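Side-chain contact in Csc2 (Thermofilum pendens, PDB 4TXD), which probably binds CRISPR RNA as the Cas7-family backbone subunit of a type I-D interference complex, and carries a zinc ion: residues Q107-Y112 / D346-S351. Residues are numbered along the deposited sequence; the frame is centred on the assembly and turned at random.
Sequences QLLREY and DLWRSS
Leu109 and Trp348 lie at the nearest backbone approach of two helices whose short segments' axes come no nearer than 12.5 Å, at a signed crossing angle of -114°, so the contact is made by long side chains. This is a buried helix-helix contact in the Cas7-family protein Csc2. It joins helix 94-115 to helix 343-365 next to the zinc site. The Trp348 side chain points toward the other helix. Its NE1 side comes obliquely against Leu109, whose CD2 is 3.9 Å from Trp348 NE1. The same methyl touches Leu347 CD2 at 4.2 Å, the two leucine side chains crossing at about a right angle.

Tyr112 has CG anti to its backbone N (chi1 170°), which carries the ring out to the indole. Tyr112 CE2 lies 3.8 Å from Trp348 CD1. The tyrosine ring and the five-membered ring of the indole meet obliquely, their planes at 42°. Beyond this contact, Tyr112 OH is hydrogen-bonded to Pro340 O. A leucine in place of Tyr112 would probably leave Pro340 O without this hydroxyl partner and the CD1 side of the indole less well packed.

Trp348 also packs edge-to-face with Trp144 and touches Cys168, a zinc ligand. Its side chain is about 6 Å from the zinc ion, so Trp348 borders the metal site formed by Cys146, Asp165, Cys168 and Cys171. No direct hydrogen bond links the two segments. A single water bridges them instead, in the plane of the indole at its edge: it accepts from Trp348 NE1 at 3.0 Å and donates to Leu109 O at 2.7 Å.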
# COMPACT_ATOMS: atom_id res chain seq x y z
N GLN A 107 -9.36 6.30 -3.24
CA GLN A 107 -10.07 6.74 -4.44
C GLN A 107 -10.98 5.62 -4.92
O GLN A 107 -12.11 5.87 -5.35
CB GLN A 107 -9.08 7.18 -5.54
CG GLN A 107 -9.73 7.88 -6.74
CD GLN A 107 -10.55 9.11 -6.36
OE1 GLN A 107 -10.22 9.84 -5.42
NE2 GLN A 107 -11.65 9.32 -7.08
N LEU A 108 -10.52 4.38 -4.81
CA LEU A 108 -11.32 3.23 -5.17
C LEU A 108 -12.54 3.13 -4.25
O LEU A 108 -13.64 2.82 -4.70
CB LEU A 108 -10.50 1.94 -5.13
CG LEU A 108 -9.38 1.86 -6.18
CD1 LEU A 108 -8.54 0.63 -5.96
CD2 LEU A 108 -9.96 1.84 -7.59
N LEU A 109 -12.34 3.43 -2.96
CA LEU A 109 -13.45 3.44 -1.99
C LEU A 109 -14.47 4.51 -2.33
O LEU A 109 -15.68 4.30 -2.17
CB LEU A 109 -12.93 3.67 -0.56
CG LEU A 109 -12.23 2.48 0.07
CD1 LEU A 109 -11.45 2.90 1.32
CD2 LEU A 109 -13.25 1.39 0.38
N ARG A 110 -13.98 5.67 -2.77
CA ARG A 110 -14.88 6.73 -3.18
C ARG A 110 -15.69 6.32 -4.42
O ARG A 110 -16.88 6.61 -4.52
CB ARG A 110 -14.11 8.01 -3.45
CG ARG A 110 -13.73 8.75 -2.19
CD ARG A 110 -12.70 9.81 -2.50
NE ARG A 110 -12.33 10.58 -1.32
CZ ARG A 110 -11.21 11.28 -1.21
NH1 ARG A 110 -10.33 11.29 -2.21
NH2 ARG A 110 -10.95 11.96 -0.09
N GLU A 111 -15.04 5.62 -5.34
CA GLU A 111 -15.74 5.16 -6.54
C GLU A 111 -16.71 4.03 -6.23
O GLU A 111 -17.75 3.90 -6.89
CB GLU A 111 -14.73 4.72 -7.61
CG GLU A 111 -14.00 5.93 -8.22
CD GLU A 111 -12.97 5.54 -9.27
OE1 GLU A 111 -12.86 4.34 -9.62
OE2 GLU A 111 -12.26 6.47 -9.72
N TYR A 112 -16.39 3.22 -5.22
CA TYR A 112 -17.31 2.19 -4.77
C TYR A 112 -18.57 2.87 -4.25
O TYR A 112 -19.69 2.50 -4.62
CB TYR A 112 -16.69 1.31 -3.69
CG TYR A 112 -17.71 0.40 -3.03
CD1 TYR A 112 -18.14 -0.75 -3.68
CD2 TYR A 112 -18.23 0.69 -1.77
CE1 TYR A 112 -19.07 -1.60 -3.09
CE2 TYR A 112 -19.16 -0.16 -1.17
CZ TYR A 112 -19.58 -1.30 -1.84
OH TYR A 112 -20.51 -2.14 -1.27
N ASP A 346 -17.17 -6.81 0.77
CA ASP A 346 -16.54 -7.67 1.74
C ASP A 346 -15.37 -6.96 2.41
O ASP A 346 -15.06 -7.21 3.57
CB ASP A 346 -16.09 -8.96 1.07
CG ASP A 346 -17.26 -9.73 0.49
OD1 ASP A 346 -18.25 -9.93 1.23
OD2 ASP A 346 -17.20 -10.10 -0.69
N LEU A 347 -14.74 -6.04 1.67
CA LEU A 347 -13.68 -5.22 2.23
C LEU A 347 -14.20 -4.33 3.36
O LEU A 347 -13.58 -4.21 4.42
CB LEU A 347 -13.05 -4.35 1.14
CG LEU A 347 -11.91 -3.43 1.59
CD1 LEU A 347 -10.68 -4.24 2.06
CD2 LEU A 347 -11.55 -2.40 0.49
N TRP A 348 -15.33 -3.71 3.14
CA TRP A 348 -15.95 -2.87 4.15
C TRP A 348 -16.40 -3.72 5.36
O TRP A 348 -16.15 -3.37 6.47
CB TRP A 348 -17.10 -2.08 3.56
CG TRP A 348 -16.88 -0.68 3.21
CD1 TRP A 348 -16.99 -0.15 1.99
CD2 TRP A 348 -16.57 0.40 4.07
NE1 TRP A 348 -16.76 1.16 2.01
CE2 TRP A 348 -16.50 1.54 3.29
CE3 TRP A 348 -16.34 0.52 5.44
CZ2 TRP A 348 -16.22 2.77 3.81
CZ3 TRP A 348 -16.06 1.72 5.94
CH2 TRP A 348 -15.99 2.84 5.14
N ARG A 349 -17.03 -4.85 5.10
CA ARG A 349 -17.36 -5.79 6.18
C ARG A 349 -16.13 -6.13 7.03
O ARG A 349 -16.20 -6.17 8.26
CB ARG A 349 -17.95 -7.09 5.63
CG ARG A 349 -19.41 -7.03 5.17
CD ARG A 349 -19.83 -8.34 4.48
NE ARG A 349 -19.51 -9.51 5.29
CZ ARG A 349 -18.67 -10.48 4.94
NH1 ARG A 349 -18.06 -10.46 3.77
NH2 ARG A 349 -18.44 -11.48 5.77
N SER A 350 -15.01 -6.40 6.36
CA SER A 350 -13.76 -6.73 7.04
C SER A 350 -13.21 -5.55 7.85
O SER A 350 -12.65 -5.73 8.94
CB SER A 350 -12.72 -7.19 6.03
OG SER A 350 -11.63 -7.81 6.66
N SER A 351 -13.39 -4.35 7.35
CA SER A 351 -12.83 -3.20 8.00
C SER A 351 -13.60 -2.88 9.26
O SER A 351 -13.02 -2.60 10.26
CB SER A 351 -12.82 -1.99 7.10
OG SER A 351 -12.06 -0.94 7.59
O HOH W 1 -16.79 3.60 0.21